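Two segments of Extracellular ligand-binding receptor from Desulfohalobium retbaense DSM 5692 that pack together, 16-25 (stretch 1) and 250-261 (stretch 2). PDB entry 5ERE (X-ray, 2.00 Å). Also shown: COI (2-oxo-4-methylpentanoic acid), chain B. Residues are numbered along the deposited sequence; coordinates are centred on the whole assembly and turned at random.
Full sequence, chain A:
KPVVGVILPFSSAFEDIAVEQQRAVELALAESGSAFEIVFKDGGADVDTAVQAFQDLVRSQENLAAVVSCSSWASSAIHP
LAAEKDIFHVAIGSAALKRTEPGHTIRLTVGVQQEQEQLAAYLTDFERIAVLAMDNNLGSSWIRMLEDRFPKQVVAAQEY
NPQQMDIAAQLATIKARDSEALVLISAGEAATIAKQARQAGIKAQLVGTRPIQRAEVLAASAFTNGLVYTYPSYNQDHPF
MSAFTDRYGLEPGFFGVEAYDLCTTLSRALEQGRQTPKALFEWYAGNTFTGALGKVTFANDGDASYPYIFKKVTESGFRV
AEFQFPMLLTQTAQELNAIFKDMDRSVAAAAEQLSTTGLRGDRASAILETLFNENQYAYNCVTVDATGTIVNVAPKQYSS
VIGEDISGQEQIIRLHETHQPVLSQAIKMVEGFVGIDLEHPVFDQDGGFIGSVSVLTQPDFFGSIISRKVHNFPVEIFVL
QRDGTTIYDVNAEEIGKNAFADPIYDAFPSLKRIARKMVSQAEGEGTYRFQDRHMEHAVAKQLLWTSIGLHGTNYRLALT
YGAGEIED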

# COMPACT_ATOMS: atom_id res chain seq x y z
N ASP A 16 22.02 -0.10 18.49
CA ASP A 16 22.57 0.42 17.25
C ASP A 16 21.63 1.44 16.60
O ASP A 16 22.09 2.45 16.07
CB ASP A 16 22.90 -0.71 16.26
CG ASP A 16 21.66 -1.33 15.61
OD1 ASP A 16 20.75 -1.79 16.34
OD2 ASP A 16 21.59 -1.36 14.36
N ILE A 17 20.34 1.19 16.67
CA ILE A 17 19.33 2.10 16.15
C ILE A 17 19.34 3.39 16.98
O ILE A 17 19.35 4.51 16.44
CB ILE A 17 17.94 1.43 16.17
CG1 ILE A 17 17.85 0.41 15.02
CG2 ILE A 17 16.77 2.45 16.09
CD1 ILE A 17 16.80 -0.67 15.23
N ALA A 18 19.41 3.21 18.29
CA ALA A 18 19.48 4.31 19.21
C ALA A 18 20.68 5.20 18.94
O ALA A 18 20.53 6.40 18.92
CB ALA A 18 19.52 3.83 20.65
N VAL A 19 21.87 4.63 18.71
CA VAL A 19 23.05 5.42 18.43
C VAL A 19 22.95 6.12 17.08
O VAL A 19 23.41 7.25 16.94
CB VAL A 19 24.36 4.56 18.47
CG1 VAL A 19 25.55 5.32 17.93
CG2 VAL A 19 24.67 4.10 19.90
N GLU A 20 22.34 5.46 16.11
CA GLU A 20 22.08 6.03 14.81
C GLU A 20 21.20 7.29 14.94
O GLU A 20 21.48 8.35 14.38
CB GLU A 20 21.40 5.00 13.92
CG GLU A 20 21.10 5.54 12.52
CD GLU A 20 20.67 4.47 11.55
OE1 GLU A 20 21.52 3.64 11.14
OE2 GLU A 20 19.48 4.48 11.19
N GLN A 21 20.13 7.17 15.72
CA GLN A 21 19.20 8.26 15.91
C GLN A 21 19.89 9.43 16.62
O GLN A 21 19.68 10.58 16.24
CB GLN A 21 17.98 7.80 16.69
CG GLN A 21 17.13 6.82 15.94
CD GLN A 21 16.07 6.14 16.83
OE1 GLN A 21 16.37 5.69 17.93
NE2 GLN A 21 14.85 6.10 16.36
N GLN A 22 20.71 9.13 17.62
CA GLN A 22 21.48 10.14 18.35
C GLN A 22 22.42 10.88 17.43
O GLN A 22 22.47 12.10 17.46
CB GLN A 22 22.26 9.49 19.46
CG GLN A 22 23.25 10.37 20.22
CD GLN A 22 24.33 9.52 20.89
OE1 GLN A 22 24.20 9.15 22.05
NE2 GLN A 22 25.39 9.18 20.14
N ARG A 23 23.18 10.12 16.65
CA ARG A 23 24.03 10.70 15.62
C ARG A 23 23.30 11.62 14.65
O ARG A 23 23.78 12.75 14.35
CB ARG A 23 24.68 9.55 14.85
CG ARG A 23 25.73 8.88 15.65
CD ARG A 23 26.29 7.65 14.92
NE ARG A 23 27.42 7.10 15.63
CZ ARG A 23 28.03 5.97 15.28
NH1 ARG A 23 27.60 5.26 14.25
NH2 ARG A 23 29.07 5.54 15.97
N ALA A 24 22.13 11.18 14.17
CA ALA A 24 21.45 11.96 13.16
C ALA A 24 20.90 13.28 13.76
O ALA A 24 20.93 14.32 13.12
CB ALA A 24 20.38 11.18 12.55
N VAL A 25 20.46 13.21 15.01
CA VAL A 25 19.92 14.35 15.73
C VAL A 25 20.99 15.40 15.97
O VAL A 25 20.73 16.59 15.83
CB VAL A 25 19.32 13.92 17.05
CG1 VAL A 25 19.11 15.08 17.99
CG2 VAL A 25 18.00 13.24 16.77
N LEU A 250 29.75 5.33 8.18
CA LEU A 250 28.77 4.38 7.67
C LEU A 250 27.49 5.15 7.35
O LEU A 250 27.24 6.27 7.86
CB LEU A 250 28.47 3.25 8.67
CG LEU A 250 27.50 3.57 9.84
CD1 LEU A 250 27.31 2.33 10.75
CD2 LEU A 250 28.02 4.72 10.64
N GLU A 251 26.71 4.54 6.48
CA GLU A 251 25.49 5.08 5.96
C GLU A 251 24.42 4.99 7.04
O GLU A 251 24.39 4.04 7.83
CB GLU A 251 25.08 4.34 4.68
N PRO A 252 23.56 6.02 7.11
CA PRO A 252 22.44 5.96 8.05
C PRO A 252 21.30 5.15 7.48
O PRO A 252 21.02 5.29 6.29
CB PRO A 252 22.05 7.42 8.19
CG PRO A 252 22.40 8.04 6.86
CD PRO A 252 23.52 7.22 6.27
N GLY A 253 20.65 4.31 8.28
CA GLY A 253 19.45 3.66 7.83
C GLY A 253 18.20 4.47 8.11
O GLY A 253 18.27 5.67 8.33
N PHE A 254 17.05 3.80 8.12
CA PHE A 254 15.76 4.47 8.24
C PHE A 254 15.69 5.38 9.44
O PHE A 254 15.14 6.50 9.37
CB PHE A 254 14.60 3.45 8.37
CG PHE A 254 13.36 4.07 8.88
CD1 PHE A 254 12.56 4.81 8.03
CD2 PHE A 254 13.04 4.00 10.22
CE1 PHE A 254 11.44 5.46 8.49
CE2 PHE A 254 11.92 4.65 10.70
CZ PHE A 254 11.12 5.38 9.83
N PHE A 255 16.20 4.90 10.56
CA PHE A 255 15.97 5.63 11.79
C PHE A 255 16.73 6.95 11.84
O PHE A 255 16.21 7.92 12.33
CB PHE A 255 16.34 4.78 12.98
CG PHE A 255 15.55 3.50 13.04
CD1 PHE A 255 14.33 3.47 13.69
CD2 PHE A 255 16.02 2.34 12.42
CE1 PHE A 255 13.57 2.29 13.76
CE2 PHE A 255 15.25 1.15 12.48
CZ PHE A 255 14.03 1.14 13.15
N GLY A 256 17.97 6.94 11.37
CA GLY A 256 18.72 8.18 11.17
C GLY A 256 18.00 9.15 10.25
O GLY A 256 17.87 10.34 10.58
N VAL A 257 17.56 8.67 9.10
CA VAL A 257 16.90 9.50 8.10
C VAL A 257 15.65 10.14 8.70
O VAL A 257 15.41 11.36 8.57
CB VAL A 257 16.52 8.68 6.84
CG1 VAL A 257 15.59 9.48 5.88
CG2 VAL A 257 17.75 8.18 6.13
N GLU A 258 14.86 9.32 9.37
CA GLU A 258 13.67 9.78 10.05
C GLU A 258 13.96 10.82 11.13
O GLU A 258 13.21 11.78 11.30
CB GLU A 258 12.92 8.59 10.70
CG GLU A 258 11.64 8.99 11.42
CD GLU A 258 10.98 7.81 12.18
OE1 GLU A 258 11.70 7.11 12.95
OE2 GLU A 258 9.75 7.62 12.01
N ALA A 259 14.98 10.55 11.91
CA ALA A 259 15.31 11.40 13.02
C ALA A 259 15.85 12.75 12.49
O ALA A 259 15.55 13.79 13.06
CB ALA A 259 16.30 10.75 13.93
N TYR A 260 16.58 12.73 11.37
CA TYR A 260 17.03 13.94 10.74
C TYR A 260 15.84 14.81 10.29
O TYR A 260 15.85 16.03 10.49
CB TYR A 260 17.95 13.64 9.53
CG TYR A 260 18.39 14.87 8.78
CD1 TYR A 260 19.51 15.58 9.20
CD2 TYR A 260 17.68 15.33 7.67
CE1 TYR A 260 19.92 16.75 8.52
CE2 TYR A 260 18.09 16.49 6.99
CZ TYR A 260 19.21 17.18 7.42
OH TYR A 260 19.62 18.31 6.74
N ASP A 261 14.82 14.22 9.65
CA ASP A 261 13.66 15.02 9.24
C ASP A 261 12.85 15.55 10.43
O ASP A 261 12.27 16.66 10.35
CB ASP A 261 12.72 14.26 8.32
CG ASP A 261 13.23 14.17 6.90
OD1 ASP A 261 14.34 14.69 6.62
OD2 ASP A 261 12.51 13.57 6.06
C1 COI B . 9.06 0.17 15.89
O1 COI B . 8.60 0.02 17.05
O2 COI B . 8.32 0.43 14.90
C2 COI B . 10.54 0.10 15.71
O3 COI B . 11.02 0.21 14.60
C3 COI B . 11.35 -0.06 16.97
C4 COI B . 12.78 -0.30 16.64
C5 COI B . 13.59 0.13 17.83
C6 COI B . 12.88 -1.79 16.34
O HOH W 1 24.12 4.02 10.67
O HOH W 2 14.15 7.36 14.01

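Two helices far apart in sequence, 16-25 and 254-261, run in roughly the same direction, crossing at -34° with their axes approaching to 7.9 Å. Small residues line this close approach: the CA atoms of Gln-21 and Gly-256 lie 4.8 Å apart, while Ala-24 and Ala-259 each turn CB toward the partner stretch. Gly-256 has little room to be anything larger, since an ideal CB built on it would sit 3.2 Å from CG of Glu-20. CB of Ala-24 rests 3.3 Å from O of Gly-256. That oxygen still accepts the helical hydrogen bond from Tyr-260 N, at 2.8 Å, so the helical hydrogen bond is kept alongside this contact.

The polar centre of the contact is Glu-20, whose carboxylate reaches the start of the second helix, where backbone NH groups have no preceding turn to bond to. Gly-253, at the N-cap position, donates from N to OE1 of Glu-20 at 3.1 Å, nearly straight at 173°. Gly-256 donates from N to OE2 of Glu-20 at 2.9 Å and 164°. One acidic side chain from a neighbouring helix thus gathers one amide from the N-cap residue and one from the first turn, and its negative charge suits the positive end of the helix dipole. Extended chi1 and chi2, both t, carry the carboxylate out to this site.

Two waters add bridges: one extends the Glu-20 site, the other makes a separate link through Gln-21. Water 1 donates to OE1 of Glu-20 at 2.7 Å and to O of Glu-251 at 2.9 Å, tying the carboxylate to the loop before the helix. Water 2 accepts from NE2 of Gln-21 at 2.8 Å and donates to O of Phe-255 and OE1 of Glu-258, each at 2.7 Å. Although the CB of Gln-21 points sideways, its side chain comes nearer at its end, and the water completes the link.

Apolar contacts accompany these polar ones. Ile-17 lays its CG2 over one face of the Phe-255 ring, 3.6 Å from the centroid and 18° off the normal, a CH-pi contact. CG of Gln-21 adds its aliphatic part at 3.7 Å from CB of Phe-255. At the ring's edge, CE1 of Phe-255 comes within 3.4 Å of O3 of the bound 2-oxo-4-methylpentanoic acid, so the residue that packs the helices also borders the ligand. Farther along, CB of Ala-259 meets CG2 of Val-25 at 4.1 Å and CB of Ala-24 at 4.3 Å.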